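Local structure of Rep protein (Adeno-associated virus - 5, 1M55) at residues T46-P51 / L162-T167; F78-K83 / L155-P160. The protein acts as the endonuclease domain of a viral replication initiator that probably nicks the viral origin DNA during a rolling-circle type of replication. All coordinates share one frame; numbering follows the deposited sequence.

In the fold
Both contacts are built on one edge of the central antiparallel sheet, where strands 77-83 and 162-167 run side by side, and their centres lie about 8 Å apart. The strands are tied directly, W164 O to F81 N at 2.8 Å and W166 N to V79 O at 2.8 Å. Contact 1 attaches the start of helix 50-71 to strand 162-167, whereas contact 2 sets the loop 155-160 against strand 77-83 and the zinc ligand E82. Q163 also joins them, since its amide nitrogen donates to P160 O. Contact 2 thus supplies part of the metal site itself; contact 1 is more remote, with the Q163 side chain about 10 Å from a zinc ion.

Contact 1 of 2, residues T46-P51 / L162-T167; sequences TLVEQP and LQWAWT
Q163 grips the backbone on both flanks of V48 with its side-chain amide, and it does so from a classic beta bulge, in which Q163 and W164 together face F81 of the neighbouring strand 77-83. The shorter bond runs from E49 N to Q163 OE1, 2.8 Å and virtually straight at 178°. In the other direction Q163 NE2 donates to L47 O at 3.2 Å, a more bent bond of 137°, with the acceptor tilted from the plane of the amide. With P160 O as a third partner, three backbone groups fix how the amide is turned. The side chain reaches them by folding back at its second torsion (chi2 -78°), rather than by stretching out. The arrangement illustrates how one side-chain amide, donor at one atom and acceptor at the other, can bridge a turn to a strand: two backbone atoms of 47-49, L47 O and E49 N, are met by the same group. A water adds to the join, donating to L162 O at 2.7 Å and weakly to L47 O. Because E49 occupies the N-cap position of helix 50-71, the bond to its N also ties the start of that helix to the sheet.

Beside these polar bonds the V48 and Q163 side chains pass each other heading opposite ways. V48 CG1 meets W164 CE3 at 4.1 Å, in an approach oblique to the indole. L53 of helix 50-71 packs on both V48 and W164, and W35 meets the W164 ring edge-to-face. Q163 O is buried here without a hydrogen-bonding partner in the model; the side-chain atom of V48 closest to it is the methyl CG2, 3.7 Å away.

Contact 2 of 2, residues F78-K83 / L155-P160; sequences FVQFEK and LPKVQP. With ZN (zinc ion), chain C.
K157 and E82 meet almost at right angles in a salt bridge beside the zinc ion, and the lysine can be traced from root to tip. Its CB rests 3.7 Å from Q80 NE2. CG and CD pass over to the glutamate, CG lying 3.7 Å from E82 OE2, and the chain bends at chi2 (78°), which places CD also near that oxygen. NZ completes the path, 3.0 Å from E82 OE2 on its syn side and 31° out of the carboxylate plane, with a weak bond to OE1. The anti lone pair of OE2 is taken by Q80 NE2 at 2.9 Å. E82 OE1, besides its weak bond from NZ, binds zinc at 2.1 Å, alongside H89 and H91, the histidine pair expected of an HUH-type nuclease. Here a second shell positions a metal ligand: Q80 and K157 hold OE2, the oxygen not bound to zinc. K157 NZ also forms a second salt bridge with E161, and the lysine makes a cation-pi contact with Y153. Toward the ends of the contact, F78 CZ touches L155 CD2 at 3.8 Å and K83 CB approaches P160 O at 3.6 Å. The loop 155-160 leads from helix 149-154, which packs on F78 and E82, along strand 77-83 to strand 162-167, while strand 88-95 pairs with 77-83 and supplies both histidines.

Contact 1 of 2, residues T46-P51 / L162-T167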
# COMPACT_ATOMS: atom_id res chain seq x y z
N THR A 46 19.07 3.19 5.24
CA THR A 46 19.04 4.27 6.23
C THR A 46 17.89 5.25 5.99
O THR A 46 17.46 5.94 6.91
CB THR A 46 20.37 5.04 6.30
OG1 THR A 46 20.60 5.73 5.07
CG2 THR A 46 21.52 4.09 6.56
N LEU A 47 17.39 5.29 4.75
CA LEU A 47 16.28 6.19 4.40
C LEU A 47 14.91 5.54 4.59
O LEU A 47 13.88 6.19 4.38
CB LEU A 47 16.44 6.70 2.97
CG LEU A 47 17.68 7.56 2.70
CD1 LEU A 47 17.73 7.95 1.23
CD2 LEU A 47 17.64 8.80 3.60
N VAL A 48 14.89 4.26 4.95
CA VAL A 48 13.65 3.54 5.17
C VAL A 48 13.28 3.63 6.65
O VAL A 48 14.11 3.34 7.52
CB VAL A 48 13.79 2.05 4.77
CG1 VAL A 48 12.50 1.29 5.08
CG2 VAL A 48 14.12 1.94 3.28
N GLU A 49 12.06 4.06 6.94
CA GLU A 49 11.58 4.19 8.31
C GLU A 49 10.97 2.86 8.74
O GLU A 49 9.80 2.58 8.49
CB GLU A 49 10.55 5.32 8.40
CG GLU A 49 11.06 6.68 7.91
CD GLU A 49 12.29 7.16 8.65
OE1 GLU A 49 12.46 6.83 9.85
OE2 GLU A 49 13.11 7.88 8.03
N GLN A 50 11.78 2.04 9.42
CA GLN A 50 11.36 0.71 9.83
C GLN A 50 10.11 0.55 10.70
O GLN A 50 9.29 -0.35 10.44
CB GLN A 50 12.55 -0.08 10.39
CG GLN A 50 13.61 -0.38 9.33
CD GLN A 50 14.78 -1.20 9.86
OE1 GLN A 50 14.59 -2.18 10.58
NE2 GLN A 50 15.99 -0.80 9.50
N PRO A 51 9.91 1.40 11.72
CA PRO A 51 8.71 1.24 12.55
C PRO A 51 7.44 1.40 11.71
O PRO A 51 6.50 0.60 11.83
CB PRO A 51 8.85 2.37 13.57
CG PRO A 51 10.33 2.48 13.73
CD PRO A 51 10.81 2.42 12.30
N LEU A 162 9.81 7.14 -1.68
CA LEU A 162 9.63 5.70 -1.85
C LEU A 162 10.21 5.05 -0.61
O LEU A 162 11.37 5.30 -0.26
CB LEU A 162 10.38 5.20 -3.09
CG LEU A 162 10.49 3.67 -3.24
CD1 LEU A 162 9.11 3.07 -3.38
CD2 LEU A 162 11.36 3.32 -4.44
N GLN A 163 9.41 4.25 0.08
CA GLN A 163 9.85 3.56 1.28
C GLN A 163 10.00 2.06 1.04
O GLN A 163 10.97 1.45 1.49
CB GLN A 163 8.87 3.82 2.43
CG GLN A 163 8.91 5.24 2.98
CD GLN A 163 10.09 5.48 3.90
OE1 GLN A 163 10.36 4.68 4.80
NE2 GLN A 163 10.80 6.58 3.69
N TRP A 164 9.06 1.47 0.31
CA TRP A 164 9.08 0.04 0.02
C TRP A 164 7.97 -0.27 -0.97
O TRP A 164 7.10 0.56 -1.22
CB TRP A 164 8.83 -0.75 1.31
CG TRP A 164 9.44 -2.13 1.36
CD1 TRP A 164 8.85 -3.30 1.01
CD2 TRP A 164 10.74 -2.47 1.85
NE1 TRP A 164 9.69 -4.36 1.27
CE2 TRP A 164 10.87 -3.87 1.78
CE3 TRP A 164 11.82 -1.72 2.35
CZ2 TRP A 164 12.02 -4.55 2.19
CZ3 TRP A 164 12.97 -2.39 2.76
CH2 TRP A 164 13.06 -3.79 2.68
N ALA A 165 7.99 -1.47 -1.54
CA ALA A 165 6.94 -1.88 -2.47
C ALA A 165 6.89 -3.40 -2.54
O ALA A 165 7.89 -4.07 -2.27
CB ALA A 165 7.17 -1.28 -3.86
N TRP A 166 5.72 -3.93 -2.87
CA TRP A 166 5.49 -5.37 -2.97
C TRP A 166 4.58 -5.62 -4.16
O TRP A 166 3.73 -4.79 -4.49
CB TRP A 166 4.75 -5.89 -1.73
CG TRP A 166 5.36 -5.59 -0.39
CD1 TRP A 166 6.10 -6.45 0.38
CD2 TRP A 166 5.15 -4.41 0.40
NE1 TRP A 166 6.35 -5.88 1.61
CE2 TRP A 166 5.78 -4.63 1.65
CE3 TRP A 166 4.49 -3.20 0.18
CZ2 TRP A 166 5.77 -3.68 2.67
CZ3 TRP A 166 4.47 -2.25 1.20
CH2 TRP A 166 5.11 -2.50 2.43
N THR A 167 4.72 -6.79 -4.78
CA THR A 167 3.88 -7.14 -5.91
C THR A 167 3.99 -8.61 -6.25
O THR A 167 4.99 -9.26 -5.92
CB THR A 167 4.26 -6.33 -7.18
OG1 THR A 167 3.31 -6.61 -8.23
CG2 THR A 167 5.65 -6.71 -7.67
O HOH W 1 13.28 5.59 1.67

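Contact 2 of 2, residues F78-K83 / L155-P160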
# COMPACT_ATOMS: atom_id res chain seq x y z
N PHE A 78 -0.11 -4.54 -6.64
CA PHE A 78 1.13 -3.77 -6.63
C PHE A 78 0.86 -2.76 -5.53
O PHE A 78 -0.08 -1.97 -5.63
CB PHE A 78 1.44 -3.06 -7.95
CG PHE A 78 2.79 -2.39 -7.95
CD1 PHE A 78 3.92 -3.07 -8.37
CD2 PHE A 78 2.94 -1.09 -7.44
CE1 PHE A 78 5.19 -2.49 -8.28
CE2 PHE A 78 4.20 -0.50 -7.36
CZ PHE A 78 5.33 -1.20 -7.78
N VAL A 79 1.62 -2.86 -4.45
CA VAL A 79 1.45 -1.98 -3.30
C VAL A 79 2.74 -1.22 -3.06
O VAL A 79 3.82 -1.81 -2.99
CB VAL A 79 1.12 -2.82 -2.03
CG1 VAL A 79 0.96 -1.91 -0.81
CG2 VAL A 79 -0.16 -3.62 -2.26
N GLN A 80 2.64 0.10 -2.98
CA GLN A 80 3.81 0.93 -2.75
C GLN A 80 3.65 1.77 -1.48
O GLN A 80 2.65 2.47 -1.32
CB GLN A 80 4.10 1.82 -3.96
CG GLN A 80 5.36 2.66 -3.81
CD GLN A 80 5.91 3.11 -5.14
OE1 GLN A 80 6.46 2.32 -5.89
NE2 GLN A 80 5.76 4.39 -5.44
N PHE A 81 4.62 1.65 -0.58
CA PHE A 81 4.63 2.38 0.68
C PHE A 81 5.46 3.66 0.47
O PHE A 81 6.61 3.60 0.02
CB PHE A 81 5.26 1.51 1.78
CG PHE A 81 5.24 2.13 3.15
CD1 PHE A 81 6.35 2.05 3.98
CD2 PHE A 81 4.11 2.82 3.60
CE1 PHE A 81 6.34 2.65 5.24
CE2 PHE A 81 4.10 3.42 4.86
CZ PHE A 81 5.22 3.33 5.68
N GLU A 82 4.87 4.80 0.82
CA GLU A 82 5.52 6.09 0.65
C GLU A 82 5.46 6.98 1.88
O GLU A 82 4.57 6.85 2.72
CB GLU A 82 4.88 6.85 -0.52
CG GLU A 82 5.02 6.19 -1.88
CD GLU A 82 4.24 6.90 -2.97
OE1 GLU A 82 3.68 7.99 -2.71
OE2 GLU A 82 4.19 6.38 -4.09
N LYS A 83 6.41 7.90 1.95
CA LYS A 83 6.48 8.88 3.02
C LYS A 83 6.02 10.17 2.35
O LYS A 83 6.79 10.81 1.61
CB LYS A 83 7.93 9.01 3.52
CG LYS A 83 8.12 10.00 4.65
CD LYS A 83 9.58 10.02 5.11
CE LYS A 83 9.76 10.77 6.42
NZ LYS A 83 9.35 12.20 6.31
N LEU A 155 6.34 3.80 -10.14
CA LEU A 155 7.76 3.48 -10.31
C LEU A 155 8.73 4.66 -10.26
O LEU A 155 9.86 4.50 -9.80
CB LEU A 155 8.00 2.64 -11.57
CG LEU A 155 7.35 1.25 -11.63
CD1 LEU A 155 7.97 0.46 -12.77
CD2 LEU A 155 7.53 0.50 -10.31
N PRO A 156 8.33 5.86 -10.75
CA PRO A 156 9.22 7.02 -10.73
C PRO A 156 9.63 7.54 -9.35
O PRO A 156 10.61 8.29 -9.23
CB PRO A 156 8.40 8.09 -11.47
CG PRO A 156 7.57 7.30 -12.40
CD PRO A 156 7.12 6.16 -11.54
N LYS A 157 8.87 7.21 -8.31
CA LYS A 157 9.20 7.69 -6.96
C LYS A 157 10.58 7.22 -6.52
O LYS A 157 10.97 6.08 -6.76
CB LYS A 157 8.14 7.24 -5.94
CG LYS A 157 6.93 8.16 -5.83
CD LYS A 157 5.95 7.97 -6.96
CE LYS A 157 4.81 8.99 -6.88
NZ LYS A 157 4.05 8.91 -5.62
N VAL A 158 11.33 8.12 -5.88
CA VAL A 158 12.67 7.80 -5.38
C VAL A 158 12.68 8.01 -3.87
O VAL A 158 11.71 8.54 -3.31
CB VAL A 158 13.77 8.67 -6.06
CG1 VAL A 158 13.84 8.38 -7.54
CG2 VAL A 158 13.49 10.15 -5.83
N GLN A 159 13.74 7.58 -3.20
CA GLN A 159 13.85 7.76 -1.76
C GLN A 159 14.10 9.23 -1.44
O GLN A 159 14.76 9.92 -2.23
CB GLN A 159 14.97 6.89 -1.19
CG GLN A 159 14.74 5.40 -1.39
CD GLN A 159 15.81 4.56 -0.72
OE1 GLN A 159 16.86 4.30 -1.30
NE2 GLN A 159 15.54 4.15 0.51
N PRO A 160 13.63 9.72 -0.28
CA PRO A 160 12.89 9.02 0.76
C PRO A 160 11.37 8.88 0.57
O PRO A 160 10.71 8.25 1.40
CB PRO A 160 13.21 9.84 2.01
CG PRO A 160 13.22 11.23 1.46
CD PRO A 160 14.01 11.08 0.17
ZN ZN C . 1.70 8.58 -2.51